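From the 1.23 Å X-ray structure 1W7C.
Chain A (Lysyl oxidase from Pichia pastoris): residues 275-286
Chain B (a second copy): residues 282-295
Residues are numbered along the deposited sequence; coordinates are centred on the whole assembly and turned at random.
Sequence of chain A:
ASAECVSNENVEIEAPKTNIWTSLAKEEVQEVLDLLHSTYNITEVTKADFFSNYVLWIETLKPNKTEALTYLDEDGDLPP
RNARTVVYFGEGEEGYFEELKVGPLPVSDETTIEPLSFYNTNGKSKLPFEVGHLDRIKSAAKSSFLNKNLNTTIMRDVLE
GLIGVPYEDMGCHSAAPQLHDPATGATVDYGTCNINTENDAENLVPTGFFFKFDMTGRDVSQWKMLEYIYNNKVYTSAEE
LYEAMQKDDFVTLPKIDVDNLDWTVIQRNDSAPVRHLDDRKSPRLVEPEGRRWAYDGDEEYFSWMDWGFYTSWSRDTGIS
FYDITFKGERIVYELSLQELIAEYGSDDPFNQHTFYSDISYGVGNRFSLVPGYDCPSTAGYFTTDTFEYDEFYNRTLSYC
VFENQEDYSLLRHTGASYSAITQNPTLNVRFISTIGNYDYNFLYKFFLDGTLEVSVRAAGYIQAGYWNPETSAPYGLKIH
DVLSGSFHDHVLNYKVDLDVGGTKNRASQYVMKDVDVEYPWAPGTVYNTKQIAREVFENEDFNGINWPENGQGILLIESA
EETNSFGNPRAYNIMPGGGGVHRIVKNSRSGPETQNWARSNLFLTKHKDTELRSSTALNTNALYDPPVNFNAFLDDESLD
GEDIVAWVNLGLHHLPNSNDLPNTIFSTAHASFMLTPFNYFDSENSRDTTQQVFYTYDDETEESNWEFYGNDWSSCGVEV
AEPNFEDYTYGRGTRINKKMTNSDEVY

Chain A (275-286) RHLDDRKSPRLV
Chain B 282-295: SPRLVEPEGRRWAY

Two copies of lysyl oxidase meet here along segments that run in roughly opposite directions, with 1107 Å² buried in all. At one end of the contact, residues 284-286 of each chain form a short antiparallel ribbon, the strand directions 140° apart. Leu A285 faces Leu B285 as the non-hydrogen-bonded pair (CA to CA 4.5 Å), while Arg A284 with Val B286, and Val A286 with Arg B284, are hydrogen-bonded pairs (CA to CA 5.4 Å). Arg A284 N gives to Val B286 O and Val B286 N to Arg A284 O, each at 2.9 Å; the equivalent bonds join Val A286 and Arg B284. From there the register runs Pro A283 to Glu B287, Arg A280 to Glu B289 and Leu A277 to Arg B292.

The leucines lie on one face of the ribbon. Their t, p rotamer (chi1 -162°, chi2 66°) brings Leu A285 CD1 to 4.0 Å from Pro B283 CB, and Leu B285 CD1 equally close to Pro A283 CB. On the other face the branched valines, chi1 m, meet with Val A286 CG1 4.0 Å from Val B286 CG2. The arginines at 284 share this face, but an m, m, m fold leads their charged ends away from the partner stretch.

Beyond the ribbon, chain B makes a type I turn, Glu B287 to Gly B290, closed by Gly B290 N to Glu B287 O at 3.1 Å. Gly B290, at phi/psi 86/-174, suits its place because a CB would jam against the preceding carbonyl. Chain A has a type II turn, Arg A275 to Asp A278, overlapping a type I turn, Leu A277 to Arg A280. Leu A277 is third in the type II turn, where its positive phi (72/4) is expected; its m, t side chain packs CD1 4.4 Å from Ala B294 CB.

Charged side chains in and beside the turns pair across the contact. Glu B289 (m, t; chi3 -16°) points toward chain A, its OE1 accepting from Lys A281 N at 2.9 Å. Lys A281 runs m, t, then an off-well chi3 of -126°, leaving NZ a long 3.8 Å salt bridge from Glu B289 OE2, also bridged by a water.

Arg B292 is buried and has the most area covered. Its long side chain (m, t, m; chi4 138°) carries a guanidinium with several donors from a sideways CB to both a carboxylate and a carbonyl: Arg B292 NH1 donates at 2.8 Å to Asp A278 OD1, a salt bridge, and at 2.8 Å to Arg A280 O. Asp A278, chi1 -144°, points its CB away, yet its carboxylate comes nearer. Arg A280 extends m, t, t, so that NH1 makes a weak 2.8 Å bond to Arg B291 O.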

# COMPACT_ATOMS: atom_id res chain seq x y z
N ARG A 275 -25.66 1.62 -13.72
CA ARG A 275 -25.81 1.62 -12.28
C ARG A 275 -26.46 2.93 -11.83
O ARG A 275 -26.34 3.99 -12.47
CB ARG A 275 -24.46 1.44 -11.59
CG ARG A 275 -23.66 0.24 -12.01
CD ARG A 275 -22.49 0.01 -11.15
NE ARG A 275 -21.65 -1.09 -11.68
CZ ARG A 275 -20.55 -1.54 -11.12
NH1 ARG A 275 -20.16 -1.13 -9.91
NH2 ARG A 275 -19.82 -2.43 -11.78
N HIS A 276 -27.16 2.85 -10.71
CA HIS A 276 -27.83 4.01 -10.12
C HIS A 276 -26.85 5.17 -9.94
O HIS A 276 -25.75 4.97 -9.36
CB HIS A 276 -28.42 3.59 -8.76
CG HIS A 276 -29.23 4.66 -8.08
ND1 HIS A 276 -29.06 4.95 -6.74
CD2 HIS A 276 -30.23 5.46 -8.52
CE1 HIS A 276 -29.92 5.89 -6.39
NE2 HIS A 276 -30.64 6.23 -7.45
N LEU A 277 -27.21 6.34 -10.47
CA LEU A 277 -26.42 7.55 -10.39
C LEU A 277 -25.15 7.61 -11.24
O LEU A 277 -24.41 8.59 -11.19
CB LEU A 277 -26.18 7.96 -8.95
CG LEU A 277 -27.44 7.99 -8.08
CD1 LEU A 277 -27.07 8.38 -6.67
CD2 LEU A 277 -28.52 8.83 -8.69
N ASP A 278 -24.93 6.57 -12.04
CA ASP A 278 -23.79 6.57 -12.97
C ASP A 278 -24.09 7.43 -14.21
O ASP A 278 -23.25 7.51 -15.10
CB ASP A 278 -23.40 5.15 -13.38
CG ASP A 278 -21.92 4.95 -13.56
OD1 ASP A 278 -21.09 5.85 -13.19
OD2 ASP A 278 -21.50 3.87 -14.05
N ASP A 279 -25.29 8.05 -14.27
CA ASP A 279 -25.61 9.09 -15.23
C ASP A 279 -25.20 10.50 -14.72
O ASP A 279 -25.58 11.52 -15.32
CB ASP A 279 -27.09 9.03 -15.64
CG ASP A 279 -28.06 9.20 -14.47
OD1 ASP A 279 -27.63 9.08 -13.30
OD2 ASP A 279 -29.29 9.38 -14.68
N ARG A 280 -24.40 10.51 -13.65
CA ARG A 280 -23.73 11.71 -13.17
C ARG A 280 -22.24 11.49 -13.35
O ARG A 280 -21.72 10.41 -13.07
CB ARG A 280 -24.04 11.97 -11.69
CG ARG A 280 -25.51 12.17 -11.36
CD ARG A 280 -25.82 12.32 -9.87
NE ARG A 280 -27.27 12.48 -9.71
CZ ARG A 280 -27.87 12.96 -8.64
NH1 ARG A 280 -27.17 13.40 -7.61
NH2 ARG A 280 -29.20 13.08 -8.63
N LYS A 281 -21.54 12.53 -13.76
CA LYS A 281 -20.08 12.49 -13.93
C LYS A 281 -19.40 12.25 -12.61
O LYS A 281 -19.75 12.86 -11.62
CB LYS A 281 -19.57 13.86 -14.41
CG LYS A 281 -19.82 14.23 -15.84
CD LYS A 281 -19.15 15.60 -16.15
CE LYS A 281 -20.10 16.60 -16.75
NZ LYS A 281 -19.57 18.01 -16.91
N SER A 282 -18.35 11.43 -12.61
CA SER A 282 -17.63 11.20 -11.38
C SER A 282 -16.78 12.42 -10.97
O SER A 282 -16.59 13.36 -11.75
CB SER A 282 -16.78 9.93 -11.54
OG SER A 282 -15.77 10.03 -12.56
N PRO A 283 -16.20 12.38 -9.76
CA PRO A 283 -15.53 13.61 -9.28
C PRO A 283 -14.28 13.99 -10.05
O PRO A 283 -13.63 13.13 -10.67
CB PRO A 283 -15.25 13.32 -7.80
CG PRO A 283 -16.23 12.23 -7.45
CD PRO A 283 -16.36 11.40 -8.69
N ARG A 284 -13.94 15.26 -9.96
CA ARG A 284 -12.81 15.87 -10.66
C ARG A 284 -11.96 16.60 -9.63
O ARG A 284 -12.47 17.34 -8.81
CB ARG A 284 -13.33 16.93 -11.70
CG ARG A 284 -13.87 16.33 -13.00
CD ARG A 284 -12.79 15.90 -14.00
NE ARG A 284 -12.02 17.08 -14.43
CZ ARG A 284 -12.36 17.94 -15.38
NH1 ARG A 284 -13.45 17.75 -16.10
NH2 ARG A 284 -11.57 18.97 -15.65
N LEU A 285 -10.65 16.46 -9.74
CA LEU A 285 -9.68 17.32 -9.11
C LEU A 285 -9.55 18.65 -9.88
O LEU A 285 -9.45 18.68 -11.09
CB LEU A 285 -8.35 16.58 -9.13
CG LEU A 285 -7.28 17.04 -8.20
CD1 LEU A 285 -7.72 16.77 -6.75
CD2 LEU A 285 -6.00 16.28 -8.58
N VAL A 286 -9.62 19.76 -9.16
CA VAL A 286 -9.39 21.08 -9.73
C VAL A 286 -8.36 21.83 -8.90
O VAL A 286 -8.12 21.52 -7.74
CB VAL A 286 -10.70 21.89 -9.83
CG1 VAL A 286 -11.69 21.16 -10.69
CG2 VAL A 286 -11.27 22.17 -8.47
N SER B 282 -4.17 24.57 -2.32
CA SER B 282 -3.94 23.28 -2.92
C SER B 282 -5.20 22.72 -3.60
O SER B 282 -6.31 23.24 -3.43
CB SER B 282 -3.40 22.33 -1.83
OG SER B 282 -4.32 22.09 -0.76
N PRO B 283 -5.06 21.60 -4.33
CA PRO B 283 -6.21 21.15 -5.14
C PRO B 283 -7.40 20.66 -4.32
O PRO B 283 -7.24 20.23 -3.16
CB PRO B 283 -5.63 20.06 -6.04
CG PRO B 283 -4.16 20.35 -6.07
CD PRO B 283 -3.84 20.89 -4.69
N ARG B 284 -8.56 20.70 -4.95
CA ARG B 284 -9.84 20.35 -4.35
C ARG B 284 -10.51 19.32 -5.26
O ARG B 284 -10.58 19.49 -6.47
CB ARG B 284 -10.77 21.61 -4.28
CG ARG B 284 -10.45 22.56 -3.13
CD ARG B 284 -10.99 22.11 -1.76
NE ARG B 284 -12.46 22.05 -1.79
CZ ARG B 284 -13.29 23.06 -1.62
NH1 ARG B 284 -12.83 24.26 -1.32
NH2 ARG B 284 -14.59 22.86 -1.69
N LEU B 285 -11.09 18.29 -4.67
CA LEU B 285 -12.05 17.42 -5.29
C LEU B 285 -13.44 18.09 -5.36
O LEU B 285 -13.91 18.67 -4.40
CB LEU B 285 -12.13 16.16 -4.44
CG LEU B 285 -12.72 14.94 -5.06
CD1 LEU B 285 -11.81 14.45 -6.19
CD2 LEU B 285 -12.88 13.90 -3.93
N VAL B 286 -14.05 18.08 -6.53
CA VAL B 286 -15.41 18.57 -6.71
C VAL B 286 -16.25 17.51 -7.41
O VAL B 286 -15.74 16.61 -8.08
CB VAL B 286 -15.44 19.90 -7.50
CG1 VAL B 286 -14.64 20.94 -6.77
CG2 VAL B 286 -14.93 19.71 -8.90
N GLU B 287 -17.57 17.72 -7.30
CA GLU B 287 -18.57 16.87 -7.92
C GLU B 287 -19.31 17.69 -8.94
O GLU B 287 -20.31 18.35 -8.59
CB GLU B 287 -19.52 16.32 -6.85
CG GLU B 287 -18.88 15.18 -6.08
CD GLU B 287 -19.67 14.63 -4.92
OE1 GLU B 287 -20.66 15.26 -4.48
OE2 GLU B 287 -19.26 13.59 -4.39
N PRO B 288 -18.85 17.71 -10.19
CA PRO B 288 -19.45 18.66 -11.16
C PRO B 288 -20.94 18.46 -11.40
O PRO B 288 -21.63 19.38 -11.76
CB PRO B 288 -18.69 18.40 -12.46
CG PRO B 288 -17.53 17.54 -12.12
CD PRO B 288 -17.80 16.86 -10.81
N GLU B 289 -21.39 17.21 -11.22
CA GLU B 289 -22.80 16.87 -11.45
C GLU B 289 -23.46 16.31 -10.20
O GLU B 289 -24.48 15.64 -10.27
CB GLU B 289 -22.93 15.91 -12.63
CG GLU B 289 -22.58 16.57 -13.96
CD GLU B 289 -22.93 15.74 -15.18
OE1 GLU B 289 -23.17 14.53 -15.08
OE2 GLU B 289 -22.95 16.31 -16.25
N GLY B 290 -22.91 16.65 -9.04
CA GLY B 290 -23.49 16.26 -7.78
C GLY B 290 -23.07 14.88 -7.32
O GLY B 290 -22.20 14.20 -7.89
N ARG B 291 -23.70 14.46 -6.23
CA ARG B 291 -23.30 13.29 -5.45
C ARG B 291 -23.83 12.02 -6.09
O ARG B 291 -24.96 11.97 -6.59
CB ARG B 291 -23.88 13.48 -4.08
CG ARG B 291 -23.57 12.36 -3.11
CD ARG B 291 -24.31 12.49 -1.82
NE ARG B 291 -23.83 13.59 -1.00
CZ ARG B 291 -24.35 13.89 0.19
NH1 ARG B 291 -25.42 13.24 0.62
NH2 ARG B 291 -23.84 14.87 0.94
N ARG B 292 -23.01 10.97 -6.04
CA ARG B 292 -23.30 9.70 -6.74
C ARG B 292 -23.53 8.47 -5.85
O ARG B 292 -23.63 7.35 -6.37
CB ARG B 292 -22.21 9.40 -7.79
CG ARG B 292 -21.89 10.59 -8.68
CD ARG B 292 -21.20 10.30 -9.96
NE ARG B 292 -20.15 9.29 -9.76
CZ ARG B 292 -19.90 8.27 -10.57
NH1 ARG B 292 -20.50 8.19 -11.77
NH2 ARG B 292 -19.04 7.33 -10.18
N TRP B 293 -23.61 8.70 -4.54
CA TRP B 293 -24.02 7.72 -3.56
C TRP B 293 -25.32 8.21 -2.92
O TRP B 293 -25.61 9.40 -2.89
CB TRP B 293 -22.92 7.46 -2.50
CG TRP B 293 -22.42 8.69 -1.79
CD1 TRP B 293 -21.38 9.49 -2.17
CD2 TRP B 293 -22.89 9.23 -0.53
NE1 TRP B 293 -21.21 10.51 -1.27
CE2 TRP B 293 -22.13 10.39 -0.27
CE3 TRP B 293 -23.92 8.89 0.35
CZ2 TRP B 293 -22.32 11.16 0.87
CZ3 TRP B 293 -24.11 9.65 1.48
CH2 TRP B 293 -23.32 10.79 1.72
N ALA B 294 -26.12 7.27 -2.45
CA ALA B 294 -27.43 7.53 -1.84
C ALA B 294 -27.49 6.92 -0.46
O ALA B 294 -26.68 6.07 -0.10
CB ALA B 294 -28.54 6.99 -2.72
N TYR B 295 -28.47 7.32 0.33
CA TYR B 295 -28.59 6.80 1.69
C TYR B 295 -30.01 6.96 2.20
O TYR B 295 -30.80 7.76 1.69
CB TYR B 295 -27.62 7.49 2.65
CG TYR B 295 -27.98 8.93 2.94
CD1 TYR B 295 -28.55 9.30 4.16
CD2 TYR B 295 -27.75 9.91 2.00
CE1 TYR B 295 -28.89 10.60 4.42
CE2 TYR B 295 -28.13 11.25 2.23
CZ TYR B 295 -28.70 11.58 3.43
OH TYR B 295 -29.02 12.88 3.70
O HOH W 1 -24.70 4.96 -6.89
O HOH W 2 -18.97 4.70 -11.60
O HOH W 3 -23.55 12.76 -17.22
O HOH W 4 -26.14 14.41 -14.78
O HOH W 5 -20.38 14.87 -9.87
O HOH W 6 -22.11 18.93 -16.38